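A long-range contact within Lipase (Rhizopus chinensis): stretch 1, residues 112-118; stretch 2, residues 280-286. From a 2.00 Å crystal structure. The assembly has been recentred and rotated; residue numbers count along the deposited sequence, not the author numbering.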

# COMPACT_ATOMS: atom_id res chain seq x y z
N SER A 112 7.62 13.32 -2.34
CA SER A 112 8.96 13.42 -2.89
C SER A 112 9.61 12.04 -3.10
O SER A 112 10.54 11.67 -2.41
N PHE A 113 9.13 11.30 -4.10
CA PHE A 113 9.36 9.86 -4.17
C PHE A 113 10.83 9.53 -4.39
O PHE A 113 11.40 8.65 -3.74
N ARG A 114 11.45 10.24 -5.32
CA ARG A 114 12.80 9.87 -5.69
C ARG A 114 13.77 10.11 -4.55
O ARG A 114 14.59 9.24 -4.21
N SER A 115 13.72 11.28 -3.93
CA SER A 115 14.57 11.44 -2.74
C SER A 115 14.19 10.44 -1.64
O SER A 115 15.04 9.97 -0.90
N ALA A 116 12.91 10.21 -1.40
CA ALA A 116 12.52 9.28 -0.33
C ALA A 116 13.17 7.89 -0.53
O ALA A 116 13.64 7.28 0.42
N ILE A 117 13.28 7.45 -1.77
CA ILE A 117 13.89 6.16 -2.05
C ILE A 117 15.40 6.23 -1.97
O ILE A 117 16.05 5.34 -1.39
N THR A 118 15.98 7.26 -2.60
CA THR A 118 17.44 7.41 -2.58
C THR A 118 17.97 7.65 -1.16
O THR A 118 18.97 7.10 -0.81
N SER A 280 12.34 1.22 -12.16
CA SER A 280 12.24 2.66 -12.39
C SER A 280 11.37 3.30 -11.33
O SER A 280 10.40 2.71 -10.87
N ILE A 281 11.63 4.57 -11.03
CA ILE A 281 10.75 5.35 -10.16
C ILE A 281 9.57 5.81 -10.99
O ILE A 281 8.45 5.96 -10.50
N ALA A 282 9.77 5.97 -12.29
CA ALA A 282 8.67 6.47 -13.13
C ALA A 282 7.49 5.49 -13.04
O ALA A 282 6.34 5.89 -13.06
N ASP A 283 7.78 4.19 -13.03
CA ASP A 283 6.69 3.20 -12.97
C ASP A 283 5.90 3.24 -11.64
O ASP A 283 4.82 2.66 -11.59
N HIS A 284 6.43 3.92 -10.61
CA HIS A 284 5.73 4.05 -9.30
C HIS A 284 4.51 4.94 -9.38
O HIS A 284 3.62 4.87 -8.51
N LEU A 285 4.44 5.75 -10.45
CA LEU A 285 3.56 6.92 -10.49
C LEU A 285 2.22 6.72 -11.14
O LEU A 285 1.36 7.62 -11.06
N THR A 286 1.99 5.55 -11.73
CA THR A 286 0.74 5.24 -12.41
C THR A 286 0.36 3.78 -12.16
O THR A 286 1.19 2.89 -12.28

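The contact between the helix that begins at F113 and the turn around I281 is built on apolar side chains, with no hydrogen bond crossing between the stretches. I281 lies at its centre. Its CA-to-CB bond points toward the helix, and the t rotamer at chi1 with chi2 near 82° places I281 CD1 4.0 Å from F113 CB and 3.9 Å from I117 CG1. F113 and I117 also point toward the turn, as residues one helical turn apart can, and both adopt m at chi1; the CD1 methyl of I281 thus touches both.

The F113 ring reaches further along the second stretch. H284, with chi1 t, turns its ring edge toward the F113 face in an offset edge-to-face pair, the centroids 5.1 Å apart and the planes at 83°; F113 CD1 lies 3.6 Å from H284 CD2. Both H284 ring nitrogens are hydrogen-bonded elsewhere in the structure. L285 leaves its backbone sideways, but its m,t rotamer brings L285 CD2 to 3.5 Å from F113 CD2.

At the polar margin, R114 also departs sideways. Its chain is extended, t through chi3, and the guanidinium ends beside an apolar neighbour, with R114 NH1 4.2 Å from I281 CG2, while NH1 and NH2 find hydrogen-bonding partners elsewhere.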

# COMPACT_ATOMS: atom_id res chain seq x y z
CB SER A 112 9.84 14.31 -2.03
OG SER A 112 11.02 14.67 -2.75
CB PHE A 113 8.52 9.24 -5.31
CG PHE A 113 7.06 9.39 -5.11
CD1 PHE A 113 6.42 8.72 -4.08
CD2 PHE A 113 6.32 10.24 -5.91
CE1 PHE A 113 5.07 8.84 -3.87
CE2 PHE A 113 4.96 10.41 -5.68
CZ PHE A 113 4.33 9.70 -4.67
CB ARG A 114 13.25 10.63 -6.94
CG ARG A 114 14.60 10.14 -7.40
CD ARG A 114 15.00 10.83 -8.69
NE ARG A 114 16.31 10.34 -9.13
CZ ARG A 114 16.53 9.76 -10.31
NH1 ARG A 114 15.55 9.65 -11.21
NH2 ARG A 114 17.77 9.41 -10.62
CB SER A 115 14.49 12.88 -2.19
OG SER A 115 13.20 13.21 -1.69
CB ALA A 116 11.02 9.13 -0.29
CB ILE A 117 13.50 5.66 -3.47
CG1 ILE A 117 11.99 5.47 -3.57
CG2 ILE A 117 14.20 4.35 -3.77
CD1 ILE A 117 11.35 4.78 -2.38
CB THR A 118 17.97 8.52 -3.51
OG1 THR A 118 17.58 9.78 -2.99
CG2 THR A 118 17.43 8.38 -4.90
CB SER A 280 11.67 2.95 -13.77
OG SER A 280 10.26 2.96 -13.79
CB ILE A 281 11.51 6.51 -9.45
CG1 ILE A 281 10.63 7.19 -8.43
CG2 ILE A 281 12.00 7.55 -10.43
CD1 ILE A 281 10.62 6.39 -7.14
CB ALA A 282 9.11 6.61 -14.60
CB ASP A 283 7.21 1.78 -13.28
CG ASP A 283 7.24 1.49 -14.80
OD1 ASP A 283 6.66 2.28 -15.56
OD2 ASP A 283 7.67 0.42 -15.21
CB HIS A 284 6.72 4.61 -8.28
CG HIS A 284 6.23 4.63 -6.86
ND1 HIS A 284 5.86 3.50 -6.18
CD2 HIS A 284 6.29 5.62 -5.93
CE1 HIS A 284 5.73 3.78 -4.89
NE2 HIS A 284 5.97 5.07 -4.71
CB LEU A 285 4.28 8.12 -11.12
CG LEU A 285 5.64 8.50 -10.52
CD1 LEU A 285 6.18 9.78 -11.17
CD2 LEU A 285 5.59 8.66 -8.99
CB THR A 286 0.88 5.46 -13.94
OG1 THR A 286 1.55 6.71 -14.17
CG2 THR A 286 -0.50 5.54 -14.60